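Long-range contacts in carbonic anhydrase (Porphyridium purpureum, PDB 1DDZ), which probably catalyses the zinc-dependent, reversible hydration of carbon dioxide to hydrogencarbonate and a proton: residues V9-L20 against G479-I488; A353-L364 against N437-T448. All coordinates share one frame; numbering follows the deposited sequence.

Interaction 1: residues V9-L20 against G479-I488; sequences VMSDLEKKFIEL and GVVAKANDDI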
loop_
_atom_site.group_PDB
_atom_site.type_symbol
_atom_site.label_atom_id
_atom_site.label_comp_id
_atom_site.label_asym_id
_atom_site.label_seq_id
_atom_site.Cartn_x
_atom_site.Cartn_y
_atom_site.Cartn_z
ATOM N N VAL A 9 27.612 5.510 -16.447
ATOM C CA VAL A 9 27.680 4.431 -15.418
ATOM C C VAL A 9 26.285 3.808 -15.194
ATOM O O VAL A 9 25.678 3.934 -14.131
ATOM C CB VAL A 9 28.302 4.987 -14.092
ATOM C CG1 VAL A 9 27.483 6.163 -13.551
ATOM C CG2 VAL A 9 28.473 3.867 -13.050
ATOM N N MET A 10 25.785 3.141 -16.224
ATOM C CA MET A 10 24.475 2.513 -16.168
ATOM C C MET A 10 24.712 1.066 -15.835
ATOM O O MET A 10 25.793 0.562 -16.093
ATOM C CB MET A 10 23.802 2.601 -17.536
ATOM C CG MET A 10 23.585 4.013 -18.034
ATOM S SD MET A 10 22.776 3.988 -19.626
ATOM C CE MET A 10 24.119 3.444 -20.681
ATOM N N SER A 11 23.728 0.408 -15.241
ATOM C CA SER A 11 23.887 -1.004 -14.925
ATOM C C SER A 11 23.551 -1.757 -16.197
ATOM O O SER A 11 22.997 -1.181 -17.140
ATOM C CB SER A 11 22.910 -1.440 -13.828
ATOM O OG SER A 11 21.563 -1.298 -14.254
ATOM N N ASP A 12 23.832 -3.048 -16.198
ATOM C CA ASP A 12 23.528 -3.890 -17.326
ATOM C C ASP A 12 22.041 -3.905 -17.618
ATOM O O ASP A 12 21.649 -3.931 -18.783
ATOM C CB ASP A 12 24.011 -5.298 -17.062
ATOM C CG ASP A 12 25.521 -5.380 -16.973
ATOM O OD1 ASP A 12 26.206 -4.401 -17.362
ATOM O OD2 ASP A 12 26.020 -6.429 -16.515
ATOM N N LEU A 13 21.210 -3.869 -16.572
ATOM C CA LEU A 13 19.764 -3.851 -16.778
ATOM C C LEU A 13 19.407 -2.595 -17.566
ATOM O O LEU A 13 18.671 -2.657 -18.543
ATOM C CB LEU A 13 19.013 -3.824 -15.455
ATOM C CG LEU A 13 17.807 -4.748 -15.285
ATOM C CD1 LEU A 13 16.855 -4.100 -14.312
ATOM C CD2 LEU A 13 17.120 -5.032 -16.581
ATOM N N GLU A 14 19.921 -1.456 -17.114
ATOM C CA GLU A 14 19.685 -0.165 -17.765
ATOM C C GLU A 14 20.080 -0.185 -19.243
ATOM O O GLU A 14 19.317 0.254 -20.103
ATOM C CB GLU A 14 20.431 0.953 -17.015
ATOM C CG GLU A 14 19.559 1.699 -15.982
ATOM C CD GLU A 14 20.294 2.149 -14.707
ATOM O OE1 GLU A 14 19.587 2.429 -13.706
ATOM O OE2 GLU A 14 21.548 2.230 -14.696
ATOM N N LYS A 15 21.248 -0.745 -19.544
ATOM C CA LYS A 15 21.719 -0.818 -20.921
ATOM C C LYS A 15 20.765 -1.677 -21.717
ATOM O O LYS A 15 20.321 -1.301 -22.804
ATOM C CB LYS A 15 23.112 -1.432 -20.977
ATOM C CG LYS A 15 24.184 -0.571 -20.343
ATOM C CD LYS A 15 25.505 -1.278 -20.454
ATOM C CE LYS A 15 26.622 -0.501 -19.781
ATOM N NZ LYS A 15 27.850 -1.356 -19.768
ATOM N N LYS A 16 20.439 -2.838 -21.163
ATOM C CA LYS A 16 19.512 -3.748 -21.792
ATOM C C LYS A 16 18.203 -3.051 -22.173
ATOM O O LYS A 16 17.711 -3.206 -23.292
ATOM C CB LYS A 16 19.213 -4.915 -20.864
ATOM C CG LYS A 16 18.200 -5.889 -21.422
ATOM C CD LYS A 16 18.735 -6.478 -22.709
ATOM C CE LYS A 16 17.739 -7.411 -23.371
ATOM N NZ LYS A 16 18.385 -8.268 -24.413
ATOM N N PHE A 17 17.637 -2.257 -21.277
ATOM C CA PHE A 17 16.389 -1.619 -21.641
ATOM C C PHE A 17 16.493 -0.520 -22.681
ATOM O O PHE A 17 15.607 -0.409 -23.516
ATOM C CB PHE A 17 15.533 -1.263 -20.427
ATOM C CG PHE A 17 14.692 -2.420 -19.942
ATOM C CD1 PHE A 17 13.382 -2.570 -20.377
ATOM C CD2 PHE A 17 15.246 -3.419 -19.159
ATOM C CE1 PHE A 17 12.641 -3.699 -20.047
ATOM C CE2 PHE A 17 14.514 -4.548 -18.823
ATOM C CZ PHE A 17 13.217 -4.690 -19.269
ATOM N N ILE A 18 17.625 0.180 -22.723
ATOM C CA ILE A 18 17.842 1.214 -23.726
ATOM C C ILE A 18 17.812 0.504 -25.084
ATOM O O ILE A 18 17.188 0.964 -26.027
ATOM C CB ILE A 18 19.197 1.891 -23.523
ATOM C CG1 ILE A 18 19.116 2.863 -22.350
ATOM C CG2 ILE A 18 19.612 2.638 -24.782
ATOM C CD1 ILE A 18 20.472 3.333 -21.859
ATOM N N GLU A 19 18.409 -0.676 -25.132
ATOM C CA GLU A 19 18.445 -1.501 -26.334
ATOM C C GLU A 19 17.021 -1.967 -26.728
ATOM O O GLU A 19 16.647 -1.930 -27.896
ATOM C CB GLU A 19 19.313 -2.708 -26.032
ATOM C CG GLU A 19 19.989 -3.356 -27.190
ATOM C CD GLU A 19 21.126 -4.260 -26.719
ATOM O OE1 GLU A 19 21.095 -5.475 -27.024
ATOM O OE2 GLU A 19 22.047 -3.758 -26.031
ATOM N N LEU A 20 16.227 -2.385 -25.739
ATOM C CA LEU A 20 14.862 -2.831 -25.986
ATOM C C LEU A 20 13.972 -1.670 -26.443
ATOM O O LEU A 20 13.097 -1.820 -27.269
ATOM C CB LEU A 20 14.285 -3.470 -24.725
ATOM C CG LEU A 20 14.854 -4.828 -24.339
ATOM C CD1 LEU A 20 14.140 -5.338 -23.103
ATOM C CD2 LEU A 20 14.695 -5.797 -25.493
ATOM N N GLY A 479 9.660 -7.189 -25.923
ATOM C CA GLY A 479 11.001 -7.442 -25.449
ATOM C C GLY A 479 11.026 -8.606 -24.475
ATOM O O GLY A 479 9.989 -9.017 -23.954
ATOM N N VAL A 480 12.207 -9.172 -24.264
ATOM C CA VAL A 480 12.373 -10.272 -23.337
ATOM C C VAL A 480 13.745 -10.075 -22.705
ATOM O O VAL A 480 14.625 -9.493 -23.339
ATOM C CB VAL A 480 12.288 -11.611 -24.058
ATOM C CG1 VAL A 480 13.485 -11.810 -24.940
ATOM C CG2 VAL A 480 12.152 -12.736 -23.051
ATOM N N VAL A 481 13.885 -10.418 -21.425
ATOM C CA VAL A 481 15.161 -10.284 -20.721
ATOM C C VAL A 481 15.370 -11.581 -19.974
ATOM O O VAL A 481 14.522 -11.999 -19.177
ATOM C CB VAL A 481 15.152 -9.155 -19.673
ATOM C CG1 VAL A 481 16.520 -9.053 -19.013
ATOM C CG2 VAL A 481 14.780 -7.840 -20.272
ATOM N N ALA A 482 16.482 -12.243 -20.246
ATOM C CA ALA A 482 16.796 -13.504 -19.584
ATOM C C ALA A 482 17.651 -13.310 -18.346
ATOM O O ALA A 482 17.700 -14.175 -17.494
ATOM C CB ALA A 482 17.491 -14.445 -20.543
ATOM N N LYS A 483 18.404 -12.225 -18.295
ATOM C CA LYS A 483 19.234 -11.950 -17.134
ATOM C C LYS A 483 19.987 -10.664 -17.386
ATOM O O LYS A 483 20.538 -10.472 -18.459
ATOM C CB LYS A 483 20.231 -13.080 -16.897
ATOM C CG LYS A 483 20.862 -13.067 -15.518
ATOM C CD LYS A 483 21.909 -14.162 -15.396
ATOM C CE LYS A 483 22.360 -14.335 -13.955
ATOM N NZ LYS A 483 23.516 -15.275 -13.835
ATOM N N ALA A 484 20.010 -9.800 -16.385
ATOM C CA ALA A 484 20.679 -8.521 -16.483
ATOM C C ALA A 484 20.868 -7.967 -15.069
ATOM O O ALA A 484 19.906 -7.686 -14.345
ATOM C CB ALA A 484 19.853 -7.561 -17.342
ATOM N N ASN A 485 22.119 -7.837 -14.671
ATOM C CA ASN A 485 22.444 -7.324 -13.357
ATOM C C ASN A 485 22.045 -5.873 -13.268
ATOM O O ASN A 485 22.269 -5.105 -14.200
ATOM C CB ASN A 485 23.939 -7.447 -13.100
ATOM C CG ASN A 485 24.309 -7.001 -11.724
ATOM O OD1 ASN A 485 24.818 -5.899 -11.535
ATOM N ND2 ASN A 485 23.996 -7.828 -10.731
ATOM N N ASP A 486 21.417 -5.497 -12.168
ATOM C CA ASP A 486 21.016 -4.127 -12.018
ATOM C C ASP A 486 21.864 -3.366 -11.008
ATOM O O ASP A 486 21.437 -2.345 -10.493
ATOM C CB ASP A 486 19.541 -4.038 -11.656
ATOM C CG ASP A 486 19.012 -2.614 -11.739
ATOM O OD1 ASP A 486 19.475 -1.837 -12.608
ATOM O OD2 ASP A 486 18.139 -2.264 -10.922
ATOM N N ASP A 487 23.098 -3.804 -10.787
ATOM C CA ASP A 487 23.961 -3.117 -9.834
ATOM C C ASP A 487 24.796 -1.998 -10.472
ATOM O O ASP A 487 25.331 -2.152 -11.567
ATOM C CB ASP A 487 24.849 -4.128 -9.090
ATOM C CG ASP A 487 24.036 -5.165 -8.280
ATOM O OD1 ASP A 487 22.924 -4.849 -7.795
ATOM O OD2 ASP A 487 24.512 -6.313 -8.123
ATOM N N ILE A 488 24.790 -0.829 -9.840
ATOM C CA ILE A 488 25.574 0.306 -10.313
ATOM C C ILE A 488 26.834 0.413 -9.454
ATOM O O ILE A 488 27.951 0.469 -9.983
ATOM C CB ILE A 488 24.785 1.645 -10.247
ATOM C CG1 ILE A 488 24.289 1.930 -8.821
ATOM C CG2 ILE A 488 23.646 1.611 -11.245
ATOM C CD1 ILE A 488 23.623 3.266 -8.611
HETATM O O HOH W 1 25.395 -3.952 -13.918
#
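Ser-11, the N-cap of helix 12-25, does double duty: its OG accepts the capping bond and also donates to Asp-486 OD1 at 2.7 Å, using the anti lone pair of that carboxylate oxygen. With chi1 at 63°, OG sits between the backbone N and the carbonyl carbon, where it can face both partners. The capping bond itself, Glu-14 N to Ser-11 OG, is weak at 3.3 Å, but Glu-14 returns it, its OE2 taking the Ser-11 N-H at 2.9 Å. Glu-14 OE1 lies 4.4 Å from Asp-486 OD1. This closeness of like charges is probably eased by the second subunit, whose Arg-410 forms a salt bridge with Glu-14 OE1 and whose Arg-407 does so with Asp-486 OD2.

The tail that follows strand 476-481 also meets the helix start through its backbone. Leu-13 N donates to Asn-485 O at 2.9 Å, a bent bond of 141°, and a water takes the Asp-12 N-H while lying against Asn-485 OD1 and Asp-487 O. Leu-13 spreads its two methyls, CD2 on Ala-484 CB and CD1 alongside the Asp-486 carboxylate.

Further along, the chemistry turns apolar. The CG2 branch of Val-481 lies 3.6 Å from Phe-17 CE2 and 3.8 Å from Leu-20 CD1, a methyl that itself rests over one face of the Phe-17 ring; the ring also stacks with His-443. Leu-20 CD2 meets the backbone of Gly-479.

The helix segment runs nearly antiparallel to strand 479-481, at 161°. What results is an N-terminal helix, opened by a Ser-Glu capping box, packed along strand 476-481 at the edge of a five-stranded beta-carbonic anhydrase sheet within this chain, with an Asx turn at Asn-485 shaping the tail.

Interaction 2: residues A353-L364 against N437-T448; sequences ANQCIHSDMSFL and NVLEQMHNVCAT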
loop_
_atom_site.group_PDB
_atom_site.type_symbol
_atom_site.label_atom_id
_atom_site.label_comp_id
_atom_site.label_asym_id
_atom_site.label_seq_id
_atom_site.Cartn_x
_atom_site.Cartn_y
_atom_site.Cartn_z
ATOM N N ALA A 353 -4.332 -1.096 -15.824
ATOM C CA ALA A 353 -3.227 -0.749 -16.710
ATOM C C ALA A 353 -1.960 -1.568 -16.491
ATOM O O ALA A 353 -0.855 -1.068 -16.661
ATOM C CB ALA A 353 -2.928 0.733 -16.596
ATOM N N ASN A 354 -2.136 -2.819 -16.074
ATOM C CA ASN A 354 -1.036 -3.756 -15.840
ATOM C C ASN A 354 0.238 -3.157 -15.268
ATOM O O ASN A 354 1.340 -3.404 -15.789
ATOM C CB ASN A 354 -0.733 -4.575 -17.110
ATOM C CG ASN A 354 -0.717 -3.727 -18.377
ATOM O OD1 ASN A 354 -1.757 -3.513 -18.987
ATOM N ND2 ASN A 354 0.457 -3.243 -18.766
ATOM N N GLN A 355 0.072 -2.412 -14.167
ATOM C CA GLN A 355 1.167 -1.732 -13.473
ATOM C C GLN A 355 2.008 -2.663 -12.604
ATOM O O GLN A 355 1.490 -3.632 -12.013
ATOM C CB GLN A 355 0.629 -0.626 -12.576
ATOM C CG GLN A 355 -0.067 0.520 -13.265
ATOM C CD GLN A 355 0.881 1.369 -14.046
ATOM O OE1 GLN A 355 1.325 0.992 -15.132
ATOM N NE2 GLN A 355 1.164 2.541 -13.532
ATOM N N CYS A 356 3.309 -2.377 -12.571
ATOM C CA CYS A 356 4.278 -3.123 -11.763
ATOM C C CYS A 356 5.061 -2.081 -10.992
ATOM O O CYS A 356 6.269 -1.947 -11.181
ATOM C CB CYS A 356 5.241 -3.926 -12.648
ATOM S SG CYS A 356 4.466 -5.232 -13.547
ATOM N N ILE A 357 4.359 -1.321 -10.157
ATOM C CA ILE A 357 4.948 -0.271 -9.359
ATOM C C ILE A 357 6.013 -0.859 -8.428
ATOM O O ILE A 357 5.818 -1.940 -7.866
ATOM C CB ILE A 357 3.835 0.465 -8.621
ATOM C CG1 ILE A 357 2.911 1.120 -9.657
ATOM C CG2 ILE A 357 4.396 1.458 -7.639
ATOM C CD1 ILE A 357 1.543 1.520 -9.134
ATOM N N HIS A 358 7.162 -0.182 -8.331
ATOM C CA HIS A 358 8.301 -0.637 -7.518
ATOM C C HIS A 358 7.932 -1.090 -6.119
ATOM O O HIS A 358 8.364 -2.149 -5.669
ATOM C CB HIS A 358 9.355 0.469 -7.354
ATOM C CG HIS A 358 10.038 0.859 -8.622
ATOM N ND1 HIS A 358 10.707 -0.050 -9.403
ATOM C CD2 HIS A 358 10.193 2.061 -9.222
ATOM C CE1 HIS A 358 11.254 0.569 -10.431
ATOM N NE2 HIS A 358 10.956 1.852 -10.343
ATOM N N SER A 359 7.152 -0.257 -5.433
ATOM C CA SER A 359 6.747 -0.516 -4.070
ATOM C C SER A 359 5.329 -1.039 -3.861
ATOM O O SER A 359 4.841 -1.007 -2.758
ATOM C CB SER A 359 6.929 0.753 -3.284
ATOM O OG SER A 359 6.487 1.836 -4.065
ATOM N N ASP A 360 4.706 -1.587 -4.899
ATOM C CA ASP A 360 3.344 -2.100 -4.787
ATOM C C ASP A 360 3.287 -3.490 -4.148
ATOM O O ASP A 360 3.660 -4.454 -4.793
ATOM C CB ASP A 360 2.711 -2.150 -6.165
ATOM C CG ASP A 360 1.254 -2.526 -6.108
ATOM O OD1 ASP A 360 0.513 -1.859 -5.379
ATOM O OD2 ASP A 360 0.842 -3.466 -6.799
ATOM N N MET A 361 2.778 -3.606 -2.917
ATOM C CA MET A 361 2.709 -4.882 -2.197
ATOM C C MET A 361 1.841 -5.929 -2.865
ATOM O O MET A 361 2.188 -7.116 -2.833
ATOM C CB MET A 361 2.275 -4.689 -0.737
ATOM C CG MET A 361 3.342 -4.065 0.149
ATOM S SD MET A 361 4.763 -5.158 0.394
ATOM C CE MET A 361 4.026 -6.416 1.486
ATOM N N SER A 362 0.728 -5.531 -3.465
ATOM C CA SER A 362 -0.106 -6.515 -4.161
ATOM C C SER A 362 0.710 -7.169 -5.288
ATOM O O SER A 362 0.677 -8.379 -5.481
ATOM C CB SER A 362 -1.379 -5.869 -4.723
ATOM O OG SER A 362 -2.128 -6.823 -5.458
ATOM N N PHE A 363 1.425 -6.349 -6.052
ATOM C CA PHE A 363 2.289 -6.820 -7.136
ATOM C C PHE A 363 3.477 -7.641 -6.579
ATOM O O PHE A 363 3.723 -8.778 -7.017
ATOM C CB PHE A 363 2.756 -5.596 -7.986
ATOM C CG PHE A 363 4.069 -5.787 -8.703
ATOM C CD1 PHE A 363 5.141 -4.949 -8.418
ATOM C CD2 PHE A 363 4.238 -6.793 -9.642
ATOM C CE1 PHE A 363 6.375 -5.108 -9.056
ATOM C CE2 PHE A 363 5.470 -6.969 -10.286
ATOM C CZ PHE A 363 6.538 -6.117 -9.989
ATOM N N LEU A 364 4.194 -7.086 -5.599
ATOM C CA LEU A 364 5.347 -7.774 -5.005
ATOM C C LEU A 364 5.032 -9.133 -4.379
ATOM O O LEU A 364 5.799 -10.093 -4.531
ATOM C CB LEU A 364 6.021 -6.867 -3.990
ATOM C CG LEU A 364 6.629 -5.596 -4.564
ATOM C CD1 LEU A 364 7.059 -4.656 -3.449
ATOM C CD2 LEU A 364 7.803 -5.964 -5.468
ATOM N N ASN A 437 4.595 1.560 -21.800
ATOM C CA ASN A 437 4.188 1.262 -20.426
ATOM C C ASN A 437 4.554 -0.187 -20.090
ATOM O O ASN A 437 5.145 -0.453 -19.052
ATOM C CB ASN A 437 2.699 1.517 -20.223
ATOM C CG ASN A 437 2.237 1.197 -18.808
ATOM O OD1 ASN A 437 1.432 0.301 -18.614
ATOM N ND2 ASN A 437 2.756 1.919 -17.826
ATOM N N VAL A 438 4.305 -1.103 -21.019
ATOM C CA VAL A 438 4.654 -2.525 -20.844
ATOM C C VAL A 438 6.174 -2.670 -20.665
ATOM O O VAL A 438 6.643 -3.415 -19.798
ATOM C CB VAL A 438 4.212 -3.379 -22.088
ATOM C CG1 VAL A 438 4.758 -4.779 -22.013
ATOM C CG2 VAL A 438 2.720 -3.445 -22.174
ATOM N N LEU A 439 6.939 -1.958 -21.496
ATOM C CA LEU A 439 8.406 -1.984 -21.460
ATOM C C LEU A 439 8.912 -1.467 -20.092
ATOM O O LEU A 439 9.745 -2.083 -19.429
ATOM C CB LEU A 439 8.922 -1.114 -22.610
ATOM C CG LEU A 439 10.321 -1.293 -23.185
ATOM C CD1 LEU A 439 11.304 -0.484 -22.411
ATOM C CD2 LEU A 439 10.691 -2.750 -23.208
ATOM N N GLU A 440 8.345 -0.354 -19.665
ATOM C CA GLU A 440 8.688 0.262 -18.405
ATOM C C GLU A 440 8.323 -0.698 -17.257
ATOM O O GLU A 440 9.107 -0.895 -16.334
ATOM C CB GLU A 440 7.919 1.574 -18.291
ATOM C CG GLU A 440 8.637 2.710 -17.577
ATOM C CD GLU A 440 9.836 3.256 -18.357
ATOM O OE1 GLU A 440 10.954 2.743 -18.169
ATOM O OE2 GLU A 440 9.672 4.226 -19.128
ATOM N N GLN A 441 7.170 -1.370 -17.354
ATOM C CA GLN A 441 6.744 -2.305 -16.297
ATOM C C GLN A 441 7.636 -3.540 -16.253
ATOM O O GLN A 441 7.925 -4.049 -15.180
ATOM C CB GLN A 441 5.263 -2.672 -16.422
ATOM C CG GLN A 441 4.336 -1.458 -16.416
ATOM C CD GLN A 441 4.702 -0.434 -15.363
ATOM O OE1 GLN A 441 4.824 -0.760 -14.192
ATOM N NE2 GLN A 441 4.876 0.813 -15.775
ATOM N N MET A 442 8.114 -3.989 -17.412
ATOM C CA MET A 442 9.037 -5.122 -17.483
ATOM C C MET A 442 10.317 -4.722 -16.760
ATOM O O MET A 442 10.915 -5.512 -16.029
ATOM C CB MET A 442 9.455 -5.386 -18.906
ATOM C CG MET A 442 8.500 -6.122 -19.775
ATOM S SD MET A 442 9.213 -5.994 -21.447
ATOM C CE MET A 442 10.580 -7.026 -21.309
ATOM N N HIS A 443 10.776 -3.505 -17.039
ATOM C CA HIS A 443 11.978 -2.985 -16.423
ATOM C C HIS A 443 11.824 -3.110 -14.916
ATOM O O HIS A 443 12.679 -3.707 -14.273
ATOM C CB HIS A 443 12.207 -1.526 -16.820
ATOM C CG HIS A 443 13.605 -1.039 -16.568
ATOM N ND1 HIS A 443 14.144 0.059 -17.209
ATOM C CD2 HIS A 443 14.568 -1.487 -15.728
ATOM C CE1 HIS A 443 15.369 0.271 -16.774
ATOM N NE2 HIS A 443 15.653 -0.652 -15.872
ATOM N N ASN A 444 10.703 -2.614 -14.391
ATOM C CA ASN A 444 10.393 -2.671 -12.964
ATOM C C ASN A 444 10.434 -4.092 -12.399
ATOM O O ASN A 444 11.015 -4.306 -11.346
ATOM C CB ASN A 444 9.030 -2.043 -12.671
ATOM C CG ASN A 444 9.016 -0.553 -12.870
ATOM O OD1 ASN A 444 10.035 0.045 -13.191
ATOM N ND2 ASN A 444 7.856 0.068 -12.652
ATOM N N VAL A 445 9.870 -5.090 -13.080
ATOM C CA VAL A 445 9.953 -6.432 -12.499
ATOM C C VAL A 445 11.383 -6.945 -12.521
ATOM O O VAL A 445 11.793 -7.640 -11.609
ATOM C CB VAL A 445 8.892 -7.490 -13.047
ATOM C CG1 VAL A 445 7.867 -6.859 -13.931
ATOM C CG2 VAL A 445 9.523 -8.694 -13.673
ATOM N N CYS A 446 12.153 -6.552 -13.529
ATOM C CA CYS A 446 13.550 -6.968 -13.646
ATOM C C CYS A 446 14.392 -6.356 -12.531
ATOM O O CYS A 446 15.344 -6.974 -12.031
ATOM C CB CYS A 446 14.124 -6.538 -14.997
ATOM S SG CYS A 446 13.500 -7.503 -16.400
ATOM N N ALA A 447 14.029 -5.137 -12.148
ATOM C CA ALA A 447 14.721 -4.412 -11.109
ATOM C C ALA A 447 14.300 -4.788 -9.669
ATOM O O ALA A 447 14.945 -4.353 -8.729
ATOM C CB ALA A 447 14.577 -2.906 -11.351
ATOM N N THR A 448 13.279 -5.618 -9.489
ATOM C CA THR A 448 12.876 -5.996 -8.134
ATOM C C THR A 448 13.923 -6.878 -7.454
ATOM O O THR A 448 14.556 -7.712 -8.100
ATOM C CB THR A 448 11.560 -6.791 -8.104
ATOM O OG1 THR A 448 11.734 -8.026 -8.801
ATOM C CG2 THR A 448 10.416 -6.000 -8.711
HETATM O O HOH W 2 11.515 -2.537 -9.345
#
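Cys-356 is gripped at both its backbone polar atoms by two amide side chains one turn apart on helix 426-447. Cys-356 N donates to Gln-441 OE1 at 2.7 Å, fairly straight at 155°; the Gln-441 chain bends at chi2 (-44°), folding its amide back to meet the loop. Cys-356 O receives Asn-444 ND2 at 3.0 Å, with the donor standing above the carbonyl plane.

The same Asn-444 amide leans over His-358, its ND2 above one face of the imidazole toward the rim and its OD1 3.1 Å from His-358 CE1, the two planes 43° apart. A water in the ring plane links His-358 ND1 to Asn-444 O, while NE2 bonds Asp-411 of the second subunit.

Apolar contacts follow. Cys-356 SG meets Val-445 CG1 at 3.8 Å. Phe-363 turns a ring face to Cys-356 CA and its edge to Val-445, while Thr-448 CG2 approaches CZ obliquely and also touches Leu-364.

The loop between strand 346-351 and helix 361-373 is thus wedged against helix 426-447, over strands 323-328 and 378-384. At its start, the side chain of Asn-354 comes within about 3 Å of that of zinc ligand Cys-328, while helix 407-414 packs on Gln-355 and Ile-357.

Helix 426-447 joins the two contacts. Interaction 2 binds the loop 353-360 to one side of it, whereas in interaction 1 Leu-13 and Phe-17 of helix 12-25 pack on another, with Phe-17 CE1 3.4 Å from Leu-439 O. Interaction 2 is wholly buried; neutral amides bond its backbone atoms, and its loop nears a zinc site at Ala-353 and Asn-354. Interaction 1, farther from the chain's centre and only partly buried, combines carboxylates, helix capping and water at one end with apolar packing at the other, joining the first and last modelled parts of the chain. Both reach the second subunit: its Arg-407 serves Asp-486 in interaction 1 and the carbonyl of Ala-447 in interaction 2.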